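Local coordinates for protein transcobalamin-1 (Homo sapiens, PDB 4KKI) that binds vitamin B12 with femtomolar affinity, carries it as a secreted glycoprotein and protects it from the acid of the stomach, at residues A[331-339]-A[350-361]; A[369-377]-A[385-393]. All coordinates share one frame; numbering follows the deposited sequence.

Contact 1. Residues A[331-339]-A[350-361]; sequences QSYISVNYS and VTVLNGSVFLSV. With NAG (2-acetamido-2-deoxy-beta-D-glucopyranose), chain H; NAG (2-acetamido-2-deoxy-beta-D-glucopyranose), chain G; NAG (2-acetamido-2-deoxy-beta-D-glucopyranose), chain C.
The opening beta hairpin of the C-terminal beta domain pairs strand 333-341 with strand 345-353, and the chain then turns back so that helix 358-368 comes under one face of it. Ile334 and Val352 form an antiparallel hydrogen-bonded pair: Ile334 N reaches Val352 O at 2.7 Å, and the return bond from Val352 N to Ile334 O is 2.9 Å. Val336 and Val350 repeat this pattern, with longer bonds, and Asn354 N closes the ladder on Ser332 O.

The two faces of the hairpin differ. On the outer one, Ser335 OG donates to Thr351 OG1 at 2.9 Å, and Thr351 OG1 in turn donates to O7 of the chain C sugar at 2.8 Å, so this hydroxyl accepts from Ser335 and donates to the glycan. At the open end of the hairpin, the side chains of Tyr333 and Leu353 leave the backbone in diverging directions, yet Leu353 brings CD2 back over one face of the ring, 3.2 Å from Tyr333 CZ, an approach whose closeness may partly reflect the modelling. The inner face is apolar. Val336 CG2 meets Val350 CG2 at 3.6 Å, and Tyr338, with CG anti to the backbone N (chi1 178°), slides past Val361 in the opposite sense, bringing ring atom CD1 within 3.5 Å of Val361 CG1. Phe358 CE1 comes to the edge of the Tyr338 ring, and the Phe358 side chain itself packs near Leu404 and Leu411 of the cobalamin site.

A type II turn from Leu353 to Ser356 leads into the helix; Gly355 takes its positive-phi position, and Ser356 OG donates back to Leu353 O. Asn337 and Asn354 each carry a sugar on ND2, and the OD1 of Asn354 lies 3.3 Å from Ile334 CD1.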
loop_
_atom_site.group_PDB
_atom_site.type_symbol
_atom_site.label_atom_id
_atom_site.label_comp_id
_atom_site.label_asym_id
_atom_site.label_seq_id
_atom_site.Cartn_x
_atom_site.Cartn_y
_atom_site.Cartn_z
ATOM N N GLN A 331 -6.346 29.398 -21.957
ATOM C CA GLN A 331 -5.575 28.912 -20.819
ATOM C C GLN A 331 -6.491 28.618 -19.632
ATOM O O GLN A 331 -6.432 27.534 -19.049
ATOM C CB GLN A 331 -4.504 29.931 -20.428
ATOM C CG GLN A 331 -3.452 29.393 -19.474
ATOM C CD GLN A 331 -2.373 30.412 -19.165
ATOM O OE1 GLN A 331 -2.585 31.619 -19.296
ATOM N NE2 GLN A 331 -1.203 29.932 -18.757
ATOM N N SER A 332 -7.327 29.587 -19.273
ATOM C CA SER A 332 -8.342 29.410 -18.234
ATOM C C SER A 332 -7.812 29.305 -16.804
ATOM O O SER A 332 -6.764 28.715 -16.557
ATOM C CB SER A 332 -9.216 28.196 -18.547
ATOM O OG SER A 332 -10.314 28.122 -17.658
ATOM N N TYR A 333 -8.561 29.880 -15.865
ATOM C CA TYR A 333 -8.219 29.797 -14.449
ATOM C C TYR A 333 -9.401 29.280 -13.638
ATOM O O TYR A 333 -10.554 29.394 -14.055
ATOM C CB TYR A 333 -7.779 31.162 -13.915
ATOM C CG TYR A 333 -6.382 31.568 -14.326
ATOM C CD1 TYR A 333 -6.134 32.106 -15.583
ATOM C CD2 TYR A 333 -5.311 31.419 -13.453
ATOM C CE1 TYR A 333 -4.858 32.480 -15.961
ATOM C CE2 TYR A 333 -4.031 31.791 -13.823
ATOM C CZ TYR A 333 -3.811 32.321 -15.078
ATOM O OH TYR A 333 -2.541 32.691 -15.451
ATOM N N ILE A 334 -9.113 28.743 -12.467
ATOM C CA ILE A 334 -10.157 28.171 -11.644
ATOM C C ILE A 334 -10.033 28.654 -10.202
ATOM O O ILE A 334 -8.959 29.034 -9.761
ATOM C CB ILE A 334 -10.183 26.630 -11.808
ATOM C CG1 ILE A 334 -11.602 26.157 -12.084
ATOM C CG2 ILE A 334 -9.538 25.883 -10.644
ATOM C CD1 ILE A 334 -11.805 25.724 -13.514
ATOM N N SER A 335 -11.143 28.650 -9.480
ATOM C CA SER A 335 -11.150 29.134 -8.102
ATOM C C SER A 335 -11.771 28.134 -7.131
ATOM O O SER A 335 -12.751 27.462 -7.456
ATOM C CB SER A 335 -11.869 30.482 -8.000
ATOM O OG SER A 335 -11.071 31.525 -8.531
ATOM N N VAL A 336 -11.194 28.048 -5.934
ATOM C CA VAL A 336 -11.654 27.104 -4.920
ATOM C C VAL A 336 -11.674 27.724 -3.524
ATOM O O VAL A 336 -11.058 28.762 -3.283
ATOM C CB VAL A 336 -10.750 25.855 -4.866
ATOM C CG1 VAL A 336 -10.885 25.033 -6.139
ATOM C CG2 VAL A 336 -9.303 26.264 -4.633
ATOM N N ASN A 337 -12.380 27.073 -2.608
ATOM C CA ASN A 337 -12.393 27.481 -1.209
ATOM C C ASN A 337 -11.389 26.661 -0.400
ATOM O O ASN A 337 -11.724 25.608 0.142
ATOM C CB ASN A 337 -13.801 27.334 -0.624
ATOM C CG ASN A 337 -13.877 27.733 0.841
ATOM O OD1 ASN A 337 -13.132 28.600 1.303
ATOM N ND2 ASN A 337 -14.778 27.090 1.581
ATOM N N TYR A 338 -10.154 27.149 -0.328
ATOM C CA TYR A 338 -9.089 26.455 0.391
ATOM C C TYR A 338 -9.067 26.815 1.870
ATOM O O TYR A 338 -8.949 27.986 2.234
ATOM C CB TYR A 338 -7.731 26.771 -0.234
ATOM C CG TYR A 338 -6.557 26.132 0.475
ATOM C CD1 TYR A 338 -6.345 24.761 0.412
ATOM C CD2 TYR A 338 -5.652 26.903 1.195
ATOM C CE1 TYR A 338 -5.271 24.174 1.050
ATOM C CE2 TYR A 338 -4.574 26.324 1.837
ATOM C CZ TYR A 338 -4.388 24.958 1.760
ATOM O OH TYR A 338 -3.316 24.373 2.394
ATOM N N SER A 339 -9.167 25.800 2.721
ATOM C CA SER A 339 -9.172 26.023 4.159
ATOM C C SER A 339 -8.194 25.108 4.889
ATOM O O SER A 339 -7.957 23.973 4.474
ATOM C CB SER A 339 -10.584 25.854 4.727
ATOM O OG SER A 339 -11.055 24.531 4.546
ATOM N N VAL A 350 -8.498 30.807 -3.530
ATOM C CA VAL A 350 -7.306 30.827 -4.369
ATOM C C VAL A 350 -7.671 30.619 -5.834
ATOM O O VAL A 350 -8.665 29.964 -6.154
ATOM C CB VAL A 350 -6.257 29.778 -3.924
ATOM C CG1 VAL A 350 -6.367 29.519 -2.430
ATOM C CG2 VAL A 350 -6.419 28.484 -4.700
ATOM N N THR A 351 -6.874 31.187 -6.719
ATOM C CA THR A 351 -7.109 31.022 -8.136
ATOM C C THR A 351 -5.883 30.400 -8.782
ATOM O O THR A 351 -4.779 30.916 -8.669
ATOM C CB THR A 351 -7.468 32.356 -8.809
ATOM O OG1 THR A 351 -8.610 32.915 -8.159
ATOM C CG2 THR A 351 -7.797 32.141 -10.265
ATOM N N VAL A 352 -6.094 29.275 -9.447
ATOM C CA VAL A 352 -5.018 28.537 -10.100
ATOM C C VAL A 352 -5.370 28.205 -11.545
ATOM O O VAL A 352 -6.539 28.239 -11.933
ATOM C CB VAL A 352 -4.703 27.224 -9.351
ATOM C CG1 VAL A 352 -4.052 27.515 -8.007
ATOM C CG2 VAL A 352 -5.970 26.399 -9.172
ATOM N N LEU A 353 -4.352 27.897 -12.340
ATOM C CA LEU A 353 -4.560 27.476 -13.716
ATOM C C LEU A 353 -5.369 26.197 -13.731
ATOM O O LEU A 353 -5.212 25.351 -12.863
ATOM C CB LEU A 353 -3.223 27.244 -14.417
ATOM C CG LEU A 353 -2.285 28.447 -14.502
ATOM C CD1 LEU A 353 -0.839 28.007 -14.645
ATOM C CD2 LEU A 353 -2.685 29.353 -15.653
ATOM N N ASN A 354 -6.217 26.045 -14.736
ATOM C CA ASN A 354 -7.053 24.867 -14.849
ATOM C C ASN A 354 -6.154 23.652 -14.978
ATOM O O ASN A 354 -5.126 23.707 -15.638
ATOM C CB ASN A 354 -7.934 24.995 -16.086
ATOM C CG ASN A 354 -9.150 24.095 -16.047
ATOM O OD1 ASN A 354 -9.609 23.676 -14.990
ATOM N ND2 ASN A 354 -9.679 23.800 -17.222
ATOM N N GLY A 355 -6.537 22.558 -14.335
ATOM C CA GLY A 355 -5.716 21.366 -14.337
ATOM C C GLY A 355 -4.605 21.386 -13.307
ATOM O O GLY A 355 -3.724 20.537 -13.323
ATOM N N SER A 356 -4.642 22.365 -12.414
ATOM C CA SER A 356 -3.673 22.438 -11.335
ATOM C C SER A 356 -3.990 21.369 -10.304
ATOM O O SER A 356 -5.122 20.916 -10.203
ATOM C CB SER A 356 -3.705 23.816 -10.683
ATOM O OG SER A 356 -2.917 24.743 -11.400
ATOM N N VAL A 357 -2.990 20.962 -9.539
ATOM C CA VAL A 357 -3.225 19.967 -8.504
ATOM C C VAL A 357 -3.445 20.616 -7.143
ATOM O O VAL A 357 -3.224 21.815 -6.971
ATOM C CB VAL A 357 -2.077 18.939 -8.417
ATOM C CG1 VAL A 357 -1.984 18.142 -9.710
ATOM C CG2 VAL A 357 -0.754 19.628 -8.104
ATOM N N PHE A 358 -3.890 19.805 -6.188
ATOM C CA PHE A 358 -4.152 20.248 -4.826
ATOM C C PHE A 358 -2.931 20.947 -4.219
ATOM O O PHE A 358 -3.070 21.910 -3.467
ATOM C CB PHE A 358 -4.559 19.039 -3.976
ATOM C CG PHE A 358 -5.162 19.391 -2.641
ATOM C CD1 PHE A 358 -4.361 19.782 -1.581
ATOM C CD2 PHE A 358 -6.528 19.292 -2.438
ATOM C CE1 PHE A 358 -4.912 20.092 -0.352
ATOM C CE2 PHE A 358 -7.085 19.599 -1.208
ATOM C CZ PHE A 358 -6.274 19.997 -0.165
ATOM N N LEU A 359 -1.739 20.460 -4.555
ATOM C CA LEU A 359 -0.499 21.035 -4.038
ATOM C C LEU A 359 -0.281 22.466 -4.532
ATOM O O LEU A 359 0.227 23.314 -3.798
ATOM C CB LEU A 359 0.699 20.164 -4.420
ATOM C CG LEU A 359 2.064 20.586 -3.872
ATOM C CD1 LEU A 359 2.055 20.577 -2.354
ATOM C CD2 LEU A 359 3.161 19.675 -4.408
ATOM N N SER A 360 -0.661 22.725 -5.779
ATOM C CA SER A 360 -0.519 24.055 -6.358
ATOM C C SER A 360 -1.358 25.069 -5.586
ATOM O O SER A 360 -0.942 26.211 -5.385
ATOM C CB SER A 360 -0.916 24.044 -7.837
ATOM O OG SER A 360 -0.099 23.152 -8.576
ATOM N N VAL A 361 -2.538 24.638 -5.151
ATOM C CA VAL A 361 -3.414 25.469 -4.334
ATOM C C VAL A 361 -2.724 25.839 -3.028
ATOM O O VAL A 361 -2.723 27.004 -2.622
ATOM C CB VAL A 361 -4.745 24.747 -4.031
ATOM C CG1 VAL A 361 -5.534 25.493 -2.964
ATOM C CG2 VAL A 361 -5.566 24.592 -5.303
HETATM C C1 NAG H . -15.229 27.934 2.659
HETATM C C2 NAG H . -16.753 28.001 2.720
HETATM C C3 NAG H . -17.209 28.916 3.846
HETATM C C4 NAG H . -16.555 28.496 5.154
HETATM C C5 NAG H . -15.045 28.366 4.997
HETATM C C6 NAG H . -14.442 27.800 6.276
HETATM C C7 NAG H . -18.304 27.779 0.871
HETATM C C8 NAG H . -19.205 28.575 -0.027
HETATM N N2 NAG H . -17.308 28.442 1.453
HETATM O O3 NAG H . -18.610 28.847 3.977
HETATM O O4 NAG H . -16.839 29.450 6.154
HETATM O O5 NAG H . -14.705 27.528 3.909
HETATM O O6 NAG H . -13.067 27.569 6.080
HETATM O O7 NAG H . -18.501 26.576 1.045
HETATM C C1 NAG G . -10.845 22.957 -17.384
HETATM C C2 NAG G . -12.294 23.279 -17.768
HETATM C C3 NAG G . -13.219 22.119 -17.437
HETATM C C4 NAG G . -12.686 20.850 -18.076
HETATM C C5 NAG G . -11.258 20.622 -17.614
HETATM C C6 NAG G . -10.685 19.358 -18.234
HETATM C C7 NAG G . -13.962 24.826 -16.915
HETATM C C8 NAG G . -14.730 25.072 -18.177
HETATM N N2 NAG G . -12.691 24.485 -17.076
HETATM O O3 NAG G . -14.531 22.387 -17.934
HETATM O O4 NAG G . -13.506 19.735 -17.713
HETATM O O5 NAG G . -10.466 21.737 -18.014
HETATM O O6 NAG G . -9.349 19.631 -18.675
HETATM O O7 NAG G . -14.466 24.935 -15.811
HETATM C C1 NAG C . -11.283 36.072 -4.233
HETATM C C2 NAG C . -10.365 36.813 -5.234
HETATM C C3 NAG C . -10.589 38.315 -5.377
HETATM C C4 NAG C . -12.049 38.662 -5.237
HETATM C C5 NAG C . -12.532 38.120 -3.914
HETATM C C6 NAG C . -13.950 38.591 -3.636
HETATM C C7 NAG C . -8.314 35.544 -5.340
HETATM C C8 NAG C . -6.847 35.535 -5.035
HETATM N N2 NAG C . -8.995 36.566 -4.843
HETATM O O3 NAG C . -10.154 38.745 -6.667
HETATM O O4 NAG C . -12.192 40.076 -5.268
HETATM O O5 NAG C . -12.541 36.709 -4.017
HETATM O O6 NAG C . -14.849 37.979 -4.564
HETATM O O7 NAG C . -8.849 34.674 -6.002
#

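Contact 2. Residues A[369-377]-A[385-393]; sequences NDTIFGFTM and YITCIQGLC. With NAG (2-acetamido-2-deoxy-beta-D-glucopyranose), chain D.
This is an antiparallel beta hairpin with a classic bulge, strand 375-379 against strand 384-389 in the C-terminal domain, where Thr376 faces both Thr387 and Cys388. Thr376 O accepts from Thr387 N at 3.0 Å and from Cys388 N at 3.1 Å, while Thr376 N gives a short, nearly straight bond to Cys388 O (2.6 Å). Side chains follow the same register: Thr376 CB sits 3.6 Å from Cys388 CB, whose SG is in a disulfide with Cys393, and on the other face Phe375 CB packs on Ile389 CG1 at 3.7 Å. Ile386 CD1 touches both the Phe375 ring, obliquely at CD2, and Met377 CB, each at 4.0 Å.

Beyond the strand end, Gln390 N bonds Gly374 O. With CG beside the backbone N (chi1 -63°) and the chain then extended (chi2 -179°), the Gln390 side chain lets NE2 donate to Ile372 O, 2.7 Å away, in the weakly bonded helical turn about 370-373. NE2 sits on a lone pair in the carbonyl plane, and Ile372 O is 7° out of the Gln390 amide plane. A leucine here would probably leave Ile372 O without its side-chain donor and rest this tie on the backbone bond to Gly374 O.

Ile386 O hydrogen-bonds cyanocobalamin, so the hairpin forms part of the vitamin pocket. Phe375 and Ile386 pack on Met362 of helix 358-368, while Ile389 touches Val340 of strand 333-341.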
loop_
_atom_site.group_PDB
_atom_site.type_symbol
_atom_site.label_atom_id
_atom_site.label_comp_id
_atom_site.label_asym_id
_atom_site.label_seq_id
_atom_site.Cartn_x
_atom_site.Cartn_y
_atom_site.Cartn_z
ATOM N N ASN A 369 0.202 34.117 2.294
ATOM C CA ASN A 369 0.415 34.197 3.729
ATOM C C ASN A 369 1.222 33.024 4.272
ATOM O O ASN A 369 0.672 31.951 4.496
ATOM C CB ASN A 369 -0.927 34.228 4.441
ATOM C CG ASN A 369 -0.850 34.910 5.775
ATOM O OD1 ASN A 369 0.039 34.641 6.572
ATOM N ND2 ASN A 369 -1.785 35.804 6.022
ATOM N N ASP A 370 2.515 33.225 4.492
ATOM C CA ASP A 370 3.378 32.135 4.935
ATOM C C ASP A 370 3.147 31.801 6.405
ATOM O O ASP A 370 3.453 30.698 6.858
ATOM C CB ASP A 370 4.852 32.480 4.694
ATOM C CG ASP A 370 5.779 31.301 4.937
ATOM O OD1 ASP A 370 5.868 30.420 4.055
ATOM O OD2 ASP A 370 6.425 31.257 6.004
ATOM N N THR A 371 2.602 32.758 7.147
ATOM C CA THR A 371 2.348 32.563 8.568
ATOM C C THR A 371 1.237 31.543 8.780
ATOM O O THR A 371 1.332 30.673 9.646
ATOM C CB THR A 371 1.948 33.884 9.252
ATOM O OG1 THR A 371 2.886 34.910 8.903
ATOM C CG2 THR A 371 1.918 33.717 10.765
ATOM N N ILE A 372 0.189 31.651 7.970
ATOM C CA ILE A 372 -1.014 30.849 8.153
ATOM C C ILE A 372 -1.046 29.641 7.218
ATOM O O ILE A 372 -1.449 28.545 7.613
ATOM C CB ILE A 372 -2.289 31.714 7.971
ATOM C CG1 ILE A 372 -2.729 32.319 9.306
ATOM C CG2 ILE A 372 -3.430 30.897 7.415
ATOM C CD1 ILE A 372 -1.786 33.351 9.866
ATOM N N PHE A 373 -0.605 29.836 5.981
ATOM C CA PHE A 373 -0.678 28.776 4.985
ATOM C C PHE A 373 0.688 28.189 4.631
ATOM O O PHE A 373 0.814 27.426 3.675
ATOM C CB PHE A 373 -1.396 29.279 3.731
ATOM C CG PHE A 373 -2.838 29.630 3.964
ATOM C CD1 PHE A 373 -3.689 28.735 4.595
ATOM C CD2 PHE A 373 -3.342 30.858 3.565
ATOM C CE1 PHE A 373 -5.019 29.053 4.813
ATOM C CE2 PHE A 373 -4.670 31.183 3.783
ATOM C CZ PHE A 373 -5.510 30.280 4.407
ATOM N N GLY A 374 1.707 28.546 5.407
ATOM C CA GLY A 374 3.029 27.976 5.222
ATOM C C GLY A 374 3.048 26.523 5.651
ATOM O O GLY A 374 2.589 26.184 6.743
ATOM N N PHE A 375 3.575 25.656 4.795
ATOM C CA PHE A 375 3.569 24.229 5.088
ATOM C C PHE A 375 4.910 23.559 4.819
ATOM O O PHE A 375 5.771 24.106 4.130
ATOM C CB PHE A 375 2.458 23.518 4.303
ATOM C CG PHE A 375 2.705 23.449 2.820
ATOM C CD1 PHE A 375 2.380 24.517 1.998
ATOM C CD2 PHE A 375 3.249 22.310 2.247
ATOM C CE1 PHE A 375 2.602 24.454 0.633
ATOM C CE2 PHE A 375 3.474 22.240 0.883
ATOM C CZ PHE A 375 3.150 23.314 0.075
ATOM N N THR A 376 5.071 22.364 5.376
ATOM C CA THR A 376 6.258 21.558 5.149
ATOM C C THR A 376 5.864 20.228 4.519
ATOM O O THR A 376 5.017 19.505 5.045
ATOM C CB THR A 376 7.020 21.284 6.459
ATOM O OG1 THR A 376 7.401 22.526 7.065
ATOM C CG2 THR A 376 8.264 20.451 6.191
ATOM N N MET A 377 6.474 19.916 3.382
ATOM C CA MET A 377 6.224 18.651 2.714
ATOM C C MET A 377 7.507 17.855 2.546
ATOM O O MET A 377 8.593 18.421 2.422
ATOM C CB MET A 377 5.583 18.883 1.347
ATOM C CG MET A 377 6.381 19.801 0.446
ATOM S SD MET A 377 6.090 19.446 -1.293
ATOM C CE MET A 377 6.939 17.875 -1.445
ATOM N N TYR A 385 4.201 14.464 0.347
ATOM C CA TYR A 385 3.436 14.161 1.548
ATOM C C TYR A 385 3.479 15.357 2.492
ATOM O O TYR A 385 4.552 15.880 2.791
ATOM C CB TYR A 385 4.003 12.916 2.238
ATOM C CG TYR A 385 3.275 12.512 3.502
ATOM C CD1 TYR A 385 2.104 11.764 3.444
ATOM C CD2 TYR A 385 3.762 12.872 4.753
ATOM C CE1 TYR A 385 1.435 11.392 4.597
ATOM C CE2 TYR A 385 3.099 12.505 5.912
ATOM C CZ TYR A 385 1.936 11.763 5.829
ATOM O OH TYR A 385 1.272 11.394 6.976
ATOM N N ILE A 386 2.308 15.790 2.955
ATOM C CA ILE A 386 2.218 16.942 3.849
ATOM C C ILE A 386 2.475 16.540 5.297
ATOM O O ILE A 386 1.678 15.822 5.907
ATOM C CB ILE A 386 0.844 17.635 3.753
ATOM C CG1 ILE A 386 0.496 17.941 2.294
ATOM C CG2 ILE A 386 0.826 18.904 4.597
ATOM C CD1 ILE A 386 1.553 18.751 1.570
ATOM N N THR A 387 3.592 17.007 5.844
ATOM C CA THR A 387 3.987 16.654 7.203
ATOM C C THR A 387 3.628 17.744 8.203
ATOM O O THR A 387 3.122 17.458 9.289
ATOM C CB THR A 387 5.501 16.375 7.299
ATOM O OG1 THR A 387 6.232 17.543 6.910
ATOM C CG2 THR A 387 5.893 15.213 6.395
ATOM N N CYS A 388 3.894 18.994 7.837
ATOM C CA CYS A 388 3.676 20.106 8.754
ATOM C C CYS A 388 2.969 21.278 8.090
ATOM O O CYS A 388 3.192 21.570 6.915
ATOM C CB CYS A 388 5.005 20.595 9.339
ATOM S SG CYS A 388 6.124 19.305 9.931
ATOM N N ILE A 389 2.110 21.940 8.857
ATOM C CA ILE A 389 1.540 23.228 8.478
ATOM C C ILE A 389 1.594 24.138 9.699
ATOM O O ILE A 389 1.249 23.711 10.803
ATOM C CB ILE A 389 0.084 23.093 7.993
ATOM C CG1 ILE A 389 0.013 22.205 6.752
ATOM C CG2 ILE A 389 -0.511 24.461 7.692
ATOM C CD1 ILE A 389 -1.365 22.103 6.156
ATOM N N GLN A 390 2.048 25.375 9.504
ATOM C CA GLN A 390 2.194 26.348 10.589
ATOM C C GLN A 390 3.118 25.854 11.700
ATOM O O GLN A 390 2.946 26.212 12.866
ATOM C CB GLN A 390 0.834 26.716 11.192
ATOM C CG GLN A 390 -0.130 27.397 10.242
ATOM C CD GLN A 390 -1.442 27.759 10.914
ATOM O OE1 GLN A 390 -1.581 27.639 12.131
ATOM N NE2 GLN A 390 -2.411 28.200 10.124
ATOM N N GLY A 391 4.092 25.025 11.340
ATOM C CA GLY A 391 5.005 24.462 12.319
ATOM C C GLY A 391 4.406 23.291 13.077
ATOM O O GLY A 391 5.081 22.656 13.886
ATOM N N LEU A 392 3.132 23.007 12.821
ATOM C CA LEU A 392 2.460 21.871 13.441
ATOM C C LEU A 392 2.658 20.618 12.594
ATOM O O LEU A 392 2.080 20.486 11.514
ATOM C CB LEU A 392 0.969 22.159 13.633
ATOM C CG LEU A 392 0.114 20.999 14.152
ATOM C CD1 LEU A 392 0.594 20.530 15.521
ATOM C CD2 LEU A 392 -1.354 21.394 14.199
ATOM N N CYS A 393 3.478 19.698 13.092
ATOM C CA CYS A 393 3.852 18.513 12.330
ATOM C C CYS A 393 3.110 17.260 12.778
ATOM O O CYS A 393 2.854 17.067 13.968
ATOM C CB CYS A 393 5.361 18.283 12.423
ATOM S SG CYS A 393 6.345 19.709 11.910
HETATM C C1 NAG D . -1.841 36.567 7.259
HETATM C C2 NAG D . -1.112 37.876 7.645
HETATM C C3 NAG D . -1.545 38.515 8.955
HETATM C C4 NAG D . -3.014 38.297 9.238
HETATM C C5 NAG D . -3.321 36.830 9.116
HETATM C C6 NAG D . -4.753 36.558 9.523
HETATM C C7 NAG D . 1.059 37.855 6.628
HETATM C C8 NAG D . 2.455 37.324 6.678
HETATM N N2 NAG D . 0.305 37.606 7.687
HETATM O O3 NAG D . -1.307 39.916 8.855
HETATM O O4 NAG D . -3.301 38.735 10.559
HETATM O O5 NAG D . -3.178 36.521 7.745
HETATM O O6 NAG D . -5.602 37.416 8.770
HETATM O O7 NAG D . 0.640 38.477 5.675
HETATM O O HOH W 1 5.316 24.134 8.291
#

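Both contacts are antiparallel hairpins of the C-terminal beta domain, following one another along the chain, and each mixes buried and exposed residues. Contact 1 buries the larger area, about 733 Å² against 479 Å², and keeps a regular register; contact 2 has a bulge, a disulfide and a glutamine tie, and reaches the vitamin directly. Contact 1 carries sugars on Asn337 and Asn354, contact 2 one on Asn369. Helix 358-368 joins them: it begins within contact 1, and its Leu359 packs through CD1 on CZ of Phe375 at 3.8 Å. A second meeting point is Tyr338 against Phe373, whose rings stand at about 55°. Their apolar faces thus share the domain interior.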